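Local structure of lantibiotic dehydratase (Microbispora corallina, 5EHK) at residues D3-R15 / R383-R395. The protein probably dehydrates serine and threonine residues of the NAI-107 lantibiotic precursor peptide, using glutamyl groups supplied by charged tRNA. Residues are numbered along the deposited sequence; the frame is centred on the assembly and turned at random.
Sequences DSPFRAWDVFMVR and RTEIERAAEALWR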
ATOM      1  N   ASP A   3     -40.128 -11.975 -11.478  1.00 25.54           N
ATOM      2  CA  ASP A   3     -39.766 -10.917 -10.521  1.00 37.38           C
ATOM      3  C   ASP A   3     -38.251 -10.698 -10.192  1.00 30.23           C
ATOM      4  O   ASP A   3     -37.872  -9.625  -9.717  1.00 25.38           O
ATOM      5  CB  ASP A   3     -40.621 -11.003  -9.241  1.00 32.76           C
ATOM      6  CG  ASP A   3     -40.629  -9.689  -8.447  1.00 45.34           C
ATOM      7  OD1 ASP A   3     -41.344  -8.744  -8.862  1.00 54.96           O
ATOM      8  OD2 ASP A   3     -39.943  -9.598  -7.401  1.00 43.18           O
ATOM      9  N   SER A   4     -37.397 -11.695 -10.422  1.00 25.27           N
ATOM     10  CA  SER A   4     -35.949 -11.497 -10.270  1.00 23.13           C
ATOM     11  C   SER A   4     -35.398 -10.660 -11.413  1.00 24.08           C
ATOM     12  O   SER A   4     -35.950 -10.676 -12.495  1.00 23.35           O
ATOM     13  CB  SER A   4     -35.198 -12.834 -10.243  1.00 26.36           C
ATOM     14  OG  SER A   4     -33.784 -12.633 -10.281  1.00 24.70           O
ATOM     15  N   PRO A   5     -34.313  -9.900 -11.170  1.00 30.15           N
ATOM     16  CA  PRO A   5     -33.690  -9.194 -12.291  1.00 21.79           C
ATOM     17  C   PRO A   5     -32.974 -10.171 -13.218  1.00 22.26           C
ATOM     18  O   PRO A   5     -32.610  -9.788 -14.325  1.00 22.15           O
ATOM     19  CB  PRO A   5     -32.666  -8.289 -11.608  1.00 17.87           C
ATOM     20  CG  PRO A   5     -32.319  -9.001 -10.351  1.00 20.61           C
ATOM     21  CD  PRO A   5     -33.592  -9.668  -9.904  1.00 26.11           C
ATOM     22  N   PHE A   6     -32.787 -11.414 -12.790  1.00 17.30           N
ATOM     23  CA  PHE A   6     -32.226 -12.424 -13.686  1.00 23.77           C
ATOM     24  C   PHE A   6     -33.294 -13.458 -14.060  1.00 27.02           C
ATOM     25  O   PHE A   6     -34.155 -13.795 -13.236  1.00 26.24           O
ATOM     26  CB  PHE A   6     -31.009 -13.130 -13.062  1.00 20.86           C
ATOM     27  CG  PHE A   6     -29.924 -12.193 -12.630  1.00 19.20           C
ATOM     28  CD1 PHE A   6     -29.151 -11.526 -13.569  1.00 17.00           C
ATOM     29  CD2 PHE A   6     -29.688 -11.970 -11.285  1.00 19.24           C
ATOM     30  CE1 PHE A   6     -28.162 -10.657 -13.177  1.00 17.10           C
ATOM     31  CE2 PHE A   6     -28.707 -11.105 -10.878  1.00 18.69           C
ATOM     32  CZ  PHE A   6     -27.936 -10.438 -11.832  1.00 21.99           C
ATOM     33  N   ARG A   7     -33.238 -13.932 -15.307  1.00 23.73           N
ATOM     34  CA  ARG A   7     -34.067 -15.031 -15.781  1.00 22.47           C
ATOM     35  C   ARG A   7     -33.115 -16.133 -16.239  1.00 19.25           C
ATOM     36  O   ARG A   7     -32.227 -15.876 -17.039  1.00 16.42           O
ATOM     37  CB  ARG A   7     -34.903 -14.566 -16.982  1.00 25.27           C
ATOM     38  CG  ARG A   7     -35.718 -15.671 -17.686  1.00 27.82           C
ATOM     39  CD  ARG A   7     -36.245 -15.233 -19.083  1.00 27.86           C
ATOM     40  NE  ARG A   7     -37.031 -13.999 -19.055  1.00 34.57           N
ATOM     41  CZ  ARG A   7     -38.351 -13.946 -18.897  1.00 31.83           C
ATOM     42  NH1 ARG A   7     -39.038 -15.072 -18.744  1.00 29.11           N
ATOM     43  NH2 ARG A   7     -38.977 -12.768 -18.864  1.00 25.56           N
ATOM     44  N   ALA A   8     -33.298 -17.358 -15.751  1.00 22.00           N
ATOM     45  CA  ALA A   8     -32.476 -18.491 -16.199  1.00 21.88           C
ATOM     46  C   ALA A   8     -32.877 -18.970 -17.593  1.00 24.82           C
ATOM     47  O   ALA A   8     -33.997 -18.728 -18.055  1.00 30.34           O
ATOM     48  CB  ALA A   8     -32.546 -19.647 -15.205  1.00 20.64           C
ATOM     49  N   TRP A   9     -31.942 -19.622 -18.271  1.00 24.76           N
ATOM     50  CA  TRP A   9     -32.191 -20.256 -19.570  1.00 27.87           C
ATOM     51  C   TRP A   9     -33.141 -21.434 -19.432  1.00 33.09           C
ATOM     52  O   TRP A   9     -33.288 -21.981 -18.344  1.00 35.95           O
ATOM     53  CB  TRP A   9     -30.884 -20.791 -20.144  1.00 27.82           C
ATOM     54  CG  TRP A   9     -30.014 -19.805 -20.829  1.00 22.33           C
ATOM     55  CD1 TRP A   9     -30.165 -18.446 -20.876  1.00 23.16           C
ATOM     56  CD2 TRP A   9     -28.844 -20.105 -21.585  1.00 17.93           C
ATOM     57  NE1 TRP A   9     -29.158 -17.886 -21.631  1.00 20.97           N
ATOM     58  CE2 TRP A   9     -28.327 -18.887 -22.064  1.00 18.03           C
ATOM     59  CE3 TRP A   9     -28.190 -21.289 -21.910  1.00 17.23           C
ATOM     60  CZ2 TRP A   9     -27.187 -18.819 -22.846  1.00 16.33           C
ATOM     61  CZ3 TRP A   9     -27.059 -21.224 -22.686  1.00 21.48           C
ATOM     62  CH2 TRP A   9     -26.566 -19.995 -23.148  1.00 20.00           C
ATOM     63  N   ASP A  10     -33.753 -21.859 -20.534  1.00 36.17           N
ATOM     64  CA  ASP A  10     -34.604 -23.044 -20.480  1.00 34.67           C
ATOM     65  C   ASP A  10     -33.756 -24.278 -20.235  1.00 37.33           C
ATOM     66  O   ASP A  10     -34.110 -25.114 -19.405  1.00 38.57           O
ATOM     67  CB  ASP A  10     -35.341 -23.275 -21.802  1.00 38.43           C
ATOM     68  CG  ASP A  10     -36.448 -22.281 -22.049  1.00 34.73           C
ATOM     69  OD1 ASP A  10     -36.880 -21.605 -21.093  1.00 29.78           O
ATOM     70  OD2 ASP A  10     -36.913 -22.216 -23.207  1.00 40.47           O
ATOM     71  N   VAL A  11     -32.639 -24.391 -20.959  1.00 36.70           N
ATOM     72  CA  VAL A  11     -31.775 -25.562 -20.843  1.00 33.29           C
ATOM     73  C   VAL A  11     -30.614 -25.256 -19.934  1.00 38.12           C
ATOM     74  O   VAL A  11     -30.320 -24.083 -19.673  1.00 39.19           O
ATOM     75  CB  VAL A  11     -31.218 -26.027 -22.193  1.00 35.02           C
ATOM     76  CG1 VAL A  11     -32.352 -26.334 -23.148  1.00 38.58           C
ATOM     77  CG2 VAL A  11     -30.294 -24.972 -22.774  1.00 36.00           C
ATOM     78  N   PHE A  12     -29.961 -26.312 -19.455  1.00 31.14           N
ATOM     79  CA  PHE A  12     -28.793 -26.179 -18.608  1.00 25.51           C
ATOM     80  C   PHE A  12     -27.922 -27.396 -18.782  1.00 26.77           C
ATOM     81  O   PHE A  12     -28.373 -28.381 -19.338  1.00 33.52           O
ATOM     82  CB  PHE A  12     -29.175 -25.964 -17.135  1.00 26.87           C
ATOM     83  CG  PHE A  12     -30.144 -26.978 -16.580  1.00 33.10           C
ATOM     84  CD1 PHE A  12     -29.756 -28.300 -16.367  1.00 33.66           C
ATOM     85  CD2 PHE A  12     -31.433 -26.598 -16.228  1.00 29.98           C
ATOM     86  CE1 PHE A  12     -30.635 -29.220 -15.840  1.00 29.11           C
ATOM     87  CE2 PHE A  12     -32.314 -27.514 -15.701  1.00 29.06           C
ATOM     88  CZ  PHE A  12     -31.913 -28.828 -15.510  1.00 29.83           C
ATOM     89  N   MET A  13     -26.661 -27.314 -18.360  1.00 27.31           N
ATOM     90  CA  MET A  13     -25.748 -28.446 -18.489  1.00 26.55           C
ATOM     91  C   MET A  13     -25.631 -29.159 -17.151  1.00 25.94           C
ATOM     92  O   MET A  13     -25.865 -28.564 -16.109  1.00 27.45           O
ATOM     93  CB  MET A  13     -24.371 -28.012 -18.998  1.00 26.58           C
ATOM     94  CG  MET A  13     -23.488 -29.169 -19.461  1.00 27.05           C
ATOM     95  SD  MET A  13     -21.763 -28.760 -19.838  1.00 33.89           S
ATOM     96  CE  MET A  13     -21.084 -28.493 -18.196  1.00 25.98           C
ATOM     97  N   VAL A  14     -25.284 -30.439 -17.189  1.00 27.95           N
ATOM     98  CA  VAL A  14     -25.166 -31.240 -15.984  1.00 26.48           C
ATOM     99  C   VAL A  14     -23.802 -31.868 -16.029  1.00 29.06           C
ATOM    100  O   VAL A  14     -23.387 -32.341 -17.089  1.00 28.18           O
ATOM    101  CB  VAL A  14     -26.208 -32.367 -15.947  1.00 22.79           C
ATOM    102  CG1 VAL A  14     -26.051 -33.185 -14.681  1.00 25.57           C
ATOM    103  CG2 VAL A  14     -27.609 -31.788 -16.041  1.00 26.71           C
ATOM    104  N   ARG A  15     -23.081 -31.804 -14.911  1.00 26.88           N
ATOM    105  CA  ARG A  15     -21.813 -32.512 -14.768  1.00 24.69           C
ATOM    106  C   ARG A  15     -22.064 -33.639 -13.801  1.00 27.53           C
ATOM    107  O   ARG A  15     -22.755 -33.444 -12.802  1.00 34.40           O
ATOM    108  CB  ARG A  15     -20.721 -31.623 -14.174  1.00 27.56           C
ATOM    109  CG  ARG A  15     -20.646 -30.192 -14.667  1.00 25.59           C
ATOM    110  CD  ARG A  15     -19.481 -29.482 -13.980  1.00 29.72           C
ATOM    111  NE  ARG A  15     -19.264 -28.137 -14.498  1.00 30.56           N
ATOM    112  CZ  ARG A  15     -19.462 -27.033 -13.781  1.00 31.21           C
ATOM    113  NH1 ARG A  15     -19.873 -27.111 -12.516  1.00 31.30           N
ATOM    114  NH2 ARG A  15     -19.257 -25.851 -14.327  1.00 29.06           N
ATOM    115  N   ARG A 383     -36.035 -23.354 -10.881  1.00 26.65           N
ATOM    116  CA  ARG A 383     -35.578 -22.236 -11.705  1.00 28.66           C
ATOM    117  C   ARG A 383     -35.794 -20.885 -11.012  1.00 29.02           C
ATOM    118  O   ARG A 383     -34.972 -19.986 -11.114  1.00 32.13           O
ATOM    119  CB  ARG A 383     -36.310 -22.231 -13.042  1.00 32.33           C
ATOM    120  CG  ARG A 383     -35.841 -21.158 -14.017  1.00 32.05           C
ATOM    121  CD  ARG A 383     -36.964 -20.775 -14.959  1.00 34.29           C
ATOM    122  NE  ARG A 383     -36.521 -20.603 -16.339  1.00 35.11           N
ATOM    123  CZ  ARG A 383     -36.973 -21.310 -17.371  1.00 37.71           C
ATOM    124  NH1 ARG A 383     -37.884 -22.262 -17.198  1.00 37.40           N
ATOM    125  NH2 ARG A 383     -36.512 -21.064 -18.589  1.00 35.75           N
ATOM    126  N   THR A 384     -36.885 -20.753 -10.279  1.00 30.18           N
ATOM    127  CA  THR A 384     -37.164 -19.520  -9.557  1.00 27.49           C
ATOM    128  C   THR A 384     -36.283 -19.345  -8.319  1.00 24.08           C
ATOM    129  O   THR A 384     -35.962 -18.218  -7.932  1.00 21.66           O
ATOM    130  CB  THR A 384     -38.667 -19.417  -9.229  1.00 23.43           C
ATOM    131  OG1 THR A 384     -39.350 -19.114 -10.447  1.00 23.42           O
ATOM    132  CG2 THR A 384     -38.965 -18.310  -8.199  1.00 20.64           C
ATOM    133  N   GLU A 385     -35.907 -20.460  -7.693  1.00 26.01           N
ATOM    134  CA  GLU A 385     -35.048 -20.408  -6.511  1.00 26.80           C
ATOM    135  C   GLU A 385     -33.703 -19.860  -6.955  1.00 25.68           C
ATOM    136  O   GLU A 385     -33.231 -18.845  -6.443  1.00 26.59           O
ATOM    137  CB  GLU A 385     -34.894 -21.796  -5.871  1.00 21.00           C
ATOM    138  CG  GLU A 385     -34.203 -21.825  -4.492  1.00 23.70           C
ATOM    139  CD  GLU A 385     -34.867 -20.948  -3.408  1.00 29.88           C
ATOM    140  OE1 GLU A 385     -36.066 -21.131  -3.097  1.00 33.06           O
ATOM    141  OE2 GLU A 385     -34.165 -20.084  -2.835  1.00 37.13           O
ATOM    142  N   ILE A 386     -33.132 -20.508  -7.959  1.00 19.48           N
ATOM    143  CA  ILE A 386     -31.865 -20.106  -8.499  1.00 17.22           C
ATOM    144  C   ILE A 386     -31.879 -18.665  -8.975  1.00 20.21           C
ATOM    145  O   ILE A 386     -30.956 -17.920  -8.691  1.00 25.09           O
ATOM    146  CB  ILE A 386     -31.461 -21.034  -9.633  1.00 20.55           C
ATOM    147  CG1 ILE A 386     -31.357 -22.464  -9.090  1.00 16.11           C
ATOM    148  CG2 ILE A 386     -30.153 -20.566 -10.278  1.00 13.91           C
ATOM    149  CD1 ILE A 386     -31.024 -23.466 -10.126  1.00 16.60           C
ATOM    150  N   GLU A 387     -32.937 -18.235  -9.637  1.00 20.87           N
ATOM    151  CA  GLU A 387     -32.994 -16.838 -10.048  1.00 21.04           C
ATOM    152  C   GLU A 387     -33.002 -15.874  -8.870  1.00 24.55           C
ATOM    153  O   GLU A 387     -32.442 -14.779  -8.967  1.00 30.73           O
ATOM    154  CB  GLU A 387     -34.205 -16.575 -10.926  1.00 19.84           C
ATOM    155  CG  GLU A 387     -34.143 -17.337 -12.221  1.00 25.33           C
ATOM    156  CD  GLU A 387     -35.382 -17.157 -13.062  1.00 27.97           C
ATOM    157  OE1 GLU A 387     -36.328 -16.499 -12.586  1.00 27.35           O
ATOM    158  OE2 GLU A 387     -35.420 -17.702 -14.182  1.00 28.84           O
ATOM    159  N   ARG A 388     -33.631 -16.264  -7.763  1.00 25.01           N
ATOM    160  CA  ARG A 388     -33.728 -15.383  -6.601  1.00 28.71           C
ATOM    161  C   ARG A 388     -32.375 -15.366  -5.863  1.00 26.66           C
ATOM    162  O   ARG A 388     -31.993 -14.377  -5.240  1.00 24.07           O
ATOM    163  CB  ARG A 388     -34.850 -15.849  -5.659  1.00 27.36           C
ATOM    164  CG  ARG A 388     -36.270 -15.405  -6.077  1.00 43.43           C
ATOM    165  CD  ARG A 388     -37.313 -15.540  -4.938  1.00 49.07           C
ATOM    166  NE  ARG A 388     -37.388 -14.336  -4.106  1.00 61.92           N
ATOM    167  CZ  ARG A 388     -38.461 -13.949  -3.414  1.00 61.69           C
ATOM    168  NH1 ARG A 388     -39.573 -14.676  -3.426  1.00 56.12           N
ATOM    169  NH2 ARG A 388     -38.417 -12.828  -2.700  1.00 56.64           N
ATOM    170  N   ALA A 389     -31.646 -16.465  -5.976  1.00 21.63           N
ATOM    171  CA  ALA A 389     -30.356 -16.601  -5.330  1.00 21.09           C
ATOM    172  C   ALA A 389     -29.329 -15.709  -6.017  1.00 23.83           C
ATOM    173  O   ALA A 389     -28.667 -14.893  -5.367  1.00 19.49           O
ATOM    174  CB  ALA A 389     -29.923 -18.043  -5.352  1.00 15.64           C
ATOM    175  N   ALA A 390     -29.197 -15.900  -7.331  1.00 24.75           N
ATOM    176  CA  ALA A 390     -28.409 -15.026  -8.181  1.00 19.29           C
ATOM    177  C   ALA A 390     -28.659 -13.557  -7.817  1.00 21.99           C
ATOM    178  O   ALA A 390     -27.704 -12.795  -7.627  1.00 24.85           O
ATOM    179  CB  ALA A 390     -28.727 -15.281  -9.643  1.00 17.44           C
ATOM    180  N   GLU A 391     -29.921 -13.169  -7.651  1.00 17.15           N
ATOM    181  CA  GLU A 391     -30.200 -11.794  -7.252  1.00 21.72           C
ATOM    182  C   GLU A 391     -29.541 -11.436  -5.907  1.00 22.19           C
ATOM    183  O   GLU A 391     -28.940 -10.363  -5.752  1.00 20.91           O
ATOM    184  CB  GLU A 391     -31.711 -11.516  -7.213  1.00 21.91           C
ATOM    185  CG  GLU A 391     -32.075 -10.063  -6.865  1.00 20.65           C
ATOM    186  CD  GLU A 391     -33.552  -9.868  -6.499  1.00 25.69           C
ATOM    187  OE1 GLU A 391     -34.258 -10.875  -6.271  1.00 26.16           O
ATOM    188  OE2 GLU A 391     -34.014  -8.703  -6.473  1.00 30.52           O
ATOM    189  N   ALA A 392     -29.604 -12.362  -4.962  1.00 17.92           N
ATOM    190  CA  ALA A 392     -29.089 -12.115  -3.634  1.00 22.71           C
ATOM    191  C   ALA A 392     -27.585 -11.838  -3.681  1.00 25.63           C
ATOM    192  O   ALA A 392     -27.100 -10.855  -3.102  1.00 20.49           O
ATOM    193  CB  ALA A 392     -29.377 -13.304  -2.740  1.00 24.77           C
ATOM    194  N   LEU A 393     -26.866 -12.734  -4.355  1.00 24.53           N
ATOM    195  CA  LEU A 393     -25.438 -12.588  -4.595  1.00 21.82           C
ATOM    196  C   LEU A 393     -25.122 -11.283  -5.294  1.00 24.21           C
ATOM    197  O   LEU A 393     -24.094 -10.670  -5.038  1.00 30.34           O
ATOM    198  CB  LEU A 393     -24.896 -13.740  -5.426  1.00 18.20           C
ATOM    199  CG  LEU A 393     -24.785 -15.053  -4.655  1.00 21.43           C
ATOM    200  CD1 LEU A 393     -24.057 -16.069  -5.511  1.00 21.06           C
ATOM    201  CD2 LEU A 393     -24.104 -14.878  -3.300  1.00 17.68           C
ATOM    202  N   TRP A 394     -25.981 -10.867  -6.208  1.00 25.19           N
ATOM    203  CA  TRP A 394     -25.710  -9.616  -6.887  1.00 23.04           C
ATOM    204  C   TRP A 394     -25.873  -8.451  -5.934  1.00 21.76           C
ATOM    205  O   TRP A 394     -25.035  -7.569  -5.903  1.00 24.43           O
ATOM    206  CB  TRP A 394     -26.595  -9.439  -8.127  1.00 20.13           C
ATOM    207  CG  TRP A 394     -26.295  -8.182  -8.892  1.00 18.19           C
ATOM    208  CD1 TRP A 394     -25.217  -7.946  -9.687  1.00 13.45           C
ATOM    209  CD2 TRP A 394     -27.105  -7.000  -8.952  1.00 14.74           C
ATOM    210  NE1 TRP A 394     -25.298  -6.679 -10.226  1.00 13.98           N
ATOM    211  CE2 TRP A 394     -26.452  -6.086  -9.792  1.00 12.72           C
ATOM    212  CE3 TRP A 394     -28.322  -6.633  -8.380  1.00 14.12           C
ATOM    213  CZ2 TRP A 394     -26.971  -4.837 -10.068  1.00 16.04           C
ATOM    214  CZ3 TRP A 394     -28.831  -5.390  -8.652  1.00 13.00           C
ATOM    215  CH2 TRP A 394     -28.162  -4.505  -9.483  1.00 14.21           C
ATOM    216  N   ARG A 395     -26.928  -8.457  -5.126  1.00 21.83           N
ATOM    217  CA  ARG A 395     -27.172  -7.308  -4.269  1.00 21.21           C
ATOM    218  C   ARG A 395     -26.061  -7.159  -3.234  1.00 21.03           C
ATOM    219  O   ARG A 395     -25.802  -6.051  -2.757  1.00 24.86           O
ATOM    220  CB  ARG A 395     -28.538  -7.387  -3.590  1.00 22.49           C
ATOM    221  CG  ARG A 395     -29.736  -7.312  -4.513  1.00 27.12           C
ATOM    222  CD  ARG A 395     -31.027  -7.610  -3.728  1.00 26.88           C
ATOM    223  NE  ARG A 395     -31.297  -6.613  -2.691  1.00 21.46           N
ATOM    224  CZ  ARG A 395     -31.968  -6.871  -1.572  1.00 26.20           C
ATOM    225  NH1 ARG A 395     -32.412  -8.102  -1.327  1.00 22.63           N
ATOM    226  NH2 ARG A 395     -32.182  -5.904  -0.688  1.00 25.74           N
TER
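The hydroxyl of S4 works in two directions at once: OG donates to the helix carbonyl E387 O (2.9 Å) while accepting from F6 N (3.0 Å), closing an ST turn. A chi1 of 172° swings OG away from the S4 backbone N, toward the helix. It meets E387 O from above the carbonyl plane, on the face opposite E391 N, whose helical bond is kept. Beside it, P5 CD packs 3.4 Å from E391 CD, the side chains crossing at about a right angle. F6 turns its ring edge onto the face of the five-membered ring of W394 in a T-shaped pair, planes at 87°, and also meets A390 CB. A8 N bonds nearly straight to E387 OE2 (2.7 Å), though from above the carboxylate plane (40° out of it), tying strand 6-8 to a glutamate whose OE1 forms a salt bridge with R793. D10 OD1 forms a salt bridge with R383 NH2 (2.6 Å) through its anti lone pair; E380 binds NH1. The example shows an N-terminal segment fixed along a helix: P5 bonds through its backbone to R793, just after strand 785-792, R7 and W9 to that strand, D10 and F12 to strand 147-155, and strand 500-508 packs against F6, I386 and A390.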